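Local coordinates for protein DNA primase (Aquifex aeolicus, PDB 2AU3) that probably synthesises the short RNA primers that DNA polymerase extends during DNA replication, using a zinc-binding domain and a TOPRIM-containing RNA polymerase domain, at residues R141-L145 against L256-F260; F370-L374 against L386-F390. Numbering follows the deposited sequence.

The two contacts lie in series along the chain, centres about 39 Å and nearest atoms about 20 Å apart. The centre of contact 1 is about 9 Å from that of the chain; it joins the N-terminal part of the catalytic core to the first helix of the TOPRIM fold. There the side chain of Leu256 is about 9 Å from that of Glu251 and about 12 Å from that of Asp295, both predicted magnesium ligands, and that of Lys142 about 13 Å from the bound zinc ion. Contact 2, its centre about 34 Å from that of the chain, packs two helices of the helical domain. Each centres on a Phe pair, edge-to-face in contact 1 and stacked in contact 2.

Contact 1 of 2, residues R141-L145 against L256-F260; sequences RKFDL and LLRLF
A Schellman motif closing helix 137-142 packs on the TOPRIM helix 253-261, which follows the strand 247-249 and the predicted magnesium ligand Glu251. Arg141 and Lys142 are helical, Phe143 (-88/2) keeps near-helical phi/psi past the helix end, Asp144 is the first to leave them, with positive phi (63/35), and Leu145 is extended (-56/144). Residues 256-260 form one helical turn, Phe260 N bonding to Leu256 O at 2.9 Å. The closest CA atoms, those of Phe143 and Leu257, are 8.3 Å apart.

The aromatic pair is T-shaped: the edge of Phe143 (chi1 m) meets the face of Phe260 (chi1 -116°), centroids 4.9 Å apart and planes at 81°. A CH-pi contact covers one face of Phe143, where Leu257 CD2 lies 3.9 Å from the ring centroid. Apolar packing adds Phe143 CZ to Leu256 CD2 at 3.6 Å. Lys142, extended through chi3, makes a van der Waals contact, CE to Phe260 CE2, at 3.8 Å.

Asp144 forms salt bridges with Arg117, Lys194 and Lys57, the last from the zinc-binding domain. The contact joins two parts of the catalytic core through largely buried, mainly apolar side chains, finishing with Leu145 CD1 4.1 Å from Leu257 CD1.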
# COMPACT_ATOMS: atom_id res chain seq x y z
N ARG A 141 6.79 -9.38 -6.13
CA ARG A 141 7.78 -9.56 -5.07
C ARG A 141 7.99 -8.33 -4.18
O ARG A 141 8.09 -8.46 -2.95
CB ARG A 141 9.11 -9.97 -5.66
CG ARG A 141 9.09 -11.39 -6.22
CD ARG A 141 10.43 -11.88 -6.68
NE ARG A 141 10.98 -11.08 -7.77
CZ ARG A 141 11.00 -11.45 -9.06
NH1 ARG A 141 10.46 -12.62 -9.45
NH2 ARG A 141 11.54 -10.65 -9.96
N LYS A 142 8.06 -7.14 -4.80
CA LYS A 142 8.17 -5.90 -4.04
C LYS A 142 7.04 -5.74 -3.04
O LYS A 142 7.27 -5.31 -1.89
CB LYS A 142 8.19 -4.67 -4.95
CG LYS A 142 8.29 -3.35 -4.18
CD LYS A 142 8.30 -2.19 -5.16
CE LYS A 142 8.46 -0.86 -4.44
NZ LYS A 142 9.68 -0.75 -3.61
N PHE A 143 5.83 -6.03 -3.50
CA PHE A 143 4.62 -5.85 -2.71
C PHE A 143 4.26 -7.07 -1.85
O PHE A 143 3.25 -7.05 -1.15
CB PHE A 143 3.43 -5.46 -3.60
CG PHE A 143 3.41 -3.99 -3.95
CD1 PHE A 143 2.65 -3.08 -3.20
CD2 PHE A 143 4.19 -3.51 -4.97
CE1 PHE A 143 2.65 -1.70 -3.51
CE2 PHE A 143 4.19 -2.14 -5.29
CZ PHE A 143 3.39 -1.23 -4.54
N ASP A 144 5.10 -8.11 -1.91
CA ASP A 144 4.96 -9.27 -1.02
C ASP A 144 3.63 -10.03 -1.26
O ASP A 144 3.05 -10.60 -0.35
CB ASP A 144 5.15 -8.87 0.47
CG ASP A 144 6.55 -8.38 0.77
OD1 ASP A 144 6.71 -7.33 1.43
OD2 ASP A 144 7.58 -8.96 0.35
N LEU A 145 3.21 -10.07 -2.52
CA LEU A 145 2.02 -10.83 -2.89
C LEU A 145 2.14 -12.26 -2.48
O LEU A 145 3.25 -12.88 -2.55
CB LEU A 145 1.73 -10.73 -4.38
CG LEU A 145 1.51 -9.32 -4.92
CD1 LEU A 145 0.73 -9.45 -6.19
CD2 LEU A 145 0.83 -8.37 -3.98
N LEU A 256 -3.34 -0.24 -8.80
CA LEU A 256 -2.09 0.29 -8.31
C LEU A 256 -0.96 -0.63 -8.77
O LEU A 256 0.08 -0.17 -9.26
CB LEU A 256 -2.08 0.41 -6.77
CG LEU A 256 -0.83 1.08 -6.16
CD1 LEU A 256 -1.25 1.87 -4.91
CD2 LEU A 256 0.29 0.10 -5.79
N LEU A 257 -1.16 -1.94 -8.59
CA LEU A 257 -0.13 -2.92 -8.91
C LEU A 257 0.21 -2.86 -10.39
O LEU A 257 1.38 -3.02 -10.76
CB LEU A 257 -0.58 -4.31 -8.52
CG LEU A 257 -0.71 -4.48 -7.02
CD1 LEU A 257 -1.24 -5.85 -6.70
CD2 LEU A 257 0.65 -4.24 -6.40
N ARG A 258 -0.80 -2.60 -11.22
CA ARG A 258 -0.63 -2.44 -12.65
C ARG A 258 0.18 -1.21 -13.01
O ARG A 258 1.09 -1.29 -13.82
CB ARG A 258 -1.98 -2.36 -13.37
CG ARG A 258 -2.65 -3.71 -13.55
CD ARG A 258 -1.92 -4.62 -14.54
NE ARG A 258 -2.20 -4.19 -15.90
CZ ARG A 258 -1.28 -3.88 -16.81
NH1 ARG A 258 0.00 -3.96 -16.54
NH2 ARG A 258 -1.66 -3.50 -18.01
N LEU A 259 -0.18 -0.05 -12.44
CA LEU A 259 0.59 1.18 -12.72
C LEU A 259 2.06 1.02 -12.28
O LEU A 259 3.00 1.35 -13.03
CB LEU A 259 -0.08 2.39 -12.05
CG LEU A 259 -0.98 3.27 -12.95
CD1 LEU A 259 -2.21 2.52 -13.44
CD2 LEU A 259 -1.40 4.53 -12.16
N PHE A 260 2.26 0.44 -11.09
CA PHE A 260 3.62 0.14 -10.59
C PHE A 260 4.36 -0.84 -11.54
O PHE A 260 5.56 -0.70 -11.76
CB PHE A 260 3.57 -0.50 -9.21
CG PHE A 260 4.19 0.31 -8.15
CD1 PHE A 260 3.43 1.23 -7.44
CD2 PHE A 260 5.53 0.19 -7.86
CE1 PHE A 260 4.02 2.00 -6.46
CE2 PHE A 260 6.12 0.95 -6.87
CZ PHE A 260 5.35 1.85 -6.17

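Contact 2 of 2, residues F370-L374 against L386-F390; sequences FRYYL and LASEF
Segments 370-374 and 386-390 are single turns of two consecutive helices, 363-374 and 380-394, that form an antiparallel helical hairpin in the DnaG helical domain. The axes of these five-residue segments lie at 170° and approach to 11.4 Å; the CA atoms of Phe370 and Phe390 are 8.7 Å apart and those of Leu374 and Ala387 7.9 Å. Leu374 N bonds to Phe370 O at 2.8 Å, Phe390 N to Leu386 O at 3.2 Å. Phe370 and Phe390 (both chi1 t) stack face-to-face, centroids 4.2 Å apart and planes at 26°. The edge of Phe370 reaches the opposing backbone, CZ being 3.4 Å from Leu386 O. One turn along, Leu374 CD1 meets Leu386 CB and Leu374 CD2 meets Ala387 CB, each at 3.9 Å. Phe352 of helix 351-358 touches Leu374 and Leu386, and Leu401 of helix 398-401 touches Phe390. The five touching residues are buried Phe, Leu and Ala, so the contact rests on aromatic stacking and apolar packing, without polar pairing of side chains.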
# COMPACT_ATOMS: atom_id res chain seq x y z
N PHE A 370 -19.00 24.19 -9.69
CA PHE A 370 -17.99 25.15 -9.27
C PHE A 370 -18.25 25.69 -7.86
O PHE A 370 -17.35 25.66 -7.00
CB PHE A 370 -17.92 26.30 -10.26
CG PHE A 370 -16.79 27.26 -10.00
CD1 PHE A 370 -15.52 27.02 -10.51
CD2 PHE A 370 -17.00 28.44 -9.28
CE1 PHE A 370 -14.48 27.93 -10.28
CE2 PHE A 370 -15.96 29.33 -9.05
CZ PHE A 370 -14.71 29.07 -9.54
N ARG A 371 -19.46 26.17 -7.62
CA ARG A 371 -19.78 26.74 -6.32
C ARG A 371 -19.79 25.66 -5.25
O ARG A 371 -19.38 25.90 -4.14
CB ARG A 371 -21.09 27.54 -6.37
CG ARG A 371 -22.28 26.88 -5.73
CD ARG A 371 -23.65 27.51 -6.09
NE ARG A 371 -24.07 28.50 -5.10
CZ ARG A 371 -25.32 28.89 -4.90
NH1 ARG A 371 -26.31 28.40 -5.64
NH2 ARG A 371 -25.58 29.80 -3.97
N TYR A 372 -20.24 24.45 -5.60
CA TYR A 372 -20.14 23.31 -4.68
C TYR A 372 -18.67 22.98 -4.31
O TYR A 372 -18.34 22.88 -3.15
CB TYR A 372 -20.86 22.11 -5.27
CG TYR A 372 -20.65 20.81 -4.55
CD1 TYR A 372 -21.39 20.49 -3.40
CD2 TYR A 372 -19.76 19.87 -5.03
CE1 TYR A 372 -21.21 19.28 -2.75
CE2 TYR A 372 -19.59 18.65 -4.40
CZ TYR A 372 -20.30 18.37 -3.25
OH TYR A 372 -20.11 17.16 -2.62
N TYR A 373 -17.80 22.79 -5.30
CA TYR A 373 -16.40 22.47 -4.98
C TYR A 373 -15.71 23.59 -4.23
O TYR A 373 -14.91 23.35 -3.32
CB TYR A 373 -15.59 22.13 -6.23
CG TYR A 373 -15.95 20.80 -6.79
CD1 TYR A 373 -16.04 19.69 -5.96
CD2 TYR A 373 -16.25 20.66 -8.14
CE1 TYR A 373 -16.41 18.46 -6.46
CE2 TYR A 373 -16.61 19.44 -8.67
CZ TYR A 373 -16.68 18.33 -7.82
OH TYR A 373 -17.04 17.10 -8.32
N LEU A 374 -16.01 24.82 -4.63
CA LEU A 374 -15.49 26.00 -3.96
C LEU A 374 -15.69 26.00 -2.45
O LEU A 374 -14.85 26.55 -1.72
CB LEU A 374 -16.12 27.27 -4.54
CG LEU A 374 -15.15 28.43 -4.74
CD1 LEU A 374 -13.98 28.02 -5.59
CD2 LEU A 374 -15.85 29.67 -5.31
N LEU A 386 -10.54 32.38 -7.21
CA LEU A 386 -11.27 31.46 -8.08
C LEU A 386 -12.67 32.00 -8.35
O LEU A 386 -13.12 32.02 -9.49
CB LEU A 386 -11.30 30.04 -7.49
CG LEU A 386 -9.94 29.31 -7.51
CD1 LEU A 386 -9.93 28.05 -6.62
CD2 LEU A 386 -9.47 28.98 -8.93
N ALA A 387 -13.35 32.48 -7.30
CA ALA A 387 -14.67 33.07 -7.47
C ALA A 387 -14.59 34.27 -8.40
O ALA A 387 -15.41 34.41 -9.30
CB ALA A 387 -15.28 33.45 -6.13
N SER A 388 -13.59 35.13 -8.20
CA SER A 388 -13.43 36.33 -9.01
C SER A 388 -13.29 36.01 -10.49
O SER A 388 -13.91 36.65 -11.32
CB SER A 388 -12.24 37.17 -8.53
OG SER A 388 -12.43 37.57 -7.20
N GLU A 389 -12.47 35.01 -10.80
CA GLU A 389 -12.20 34.62 -12.18
C GLU A 389 -13.47 34.15 -12.88
O GLU A 389 -13.75 34.55 -14.02
CB GLU A 389 -11.13 33.51 -12.21
CG GLU A 389 -10.27 33.47 -13.46
CD GLU A 389 -9.38 32.22 -13.54
OE1 GLU A 389 -8.92 31.72 -12.49
OE2 GLU A 389 -9.13 31.73 -14.67
N PHE A 390 -14.25 33.30 -12.19
CA PHE A 390 -15.51 32.78 -12.71
C PHE A 390 -16.54 33.91 -12.90
O PHE A 390 -17.23 33.96 -13.92
CB PHE A 390 -16.07 31.73 -11.77
CG PHE A 390 -17.03 30.77 -12.42
CD1 PHE A 390 -16.59 29.52 -12.85
CD2 PHE A 390 -18.38 31.09 -12.56
CE1 PHE A 390 -17.48 28.61 -13.44
CE2 PHE A 390 -19.28 30.18 -13.14
CZ PHE A 390 -18.83 28.93 -13.58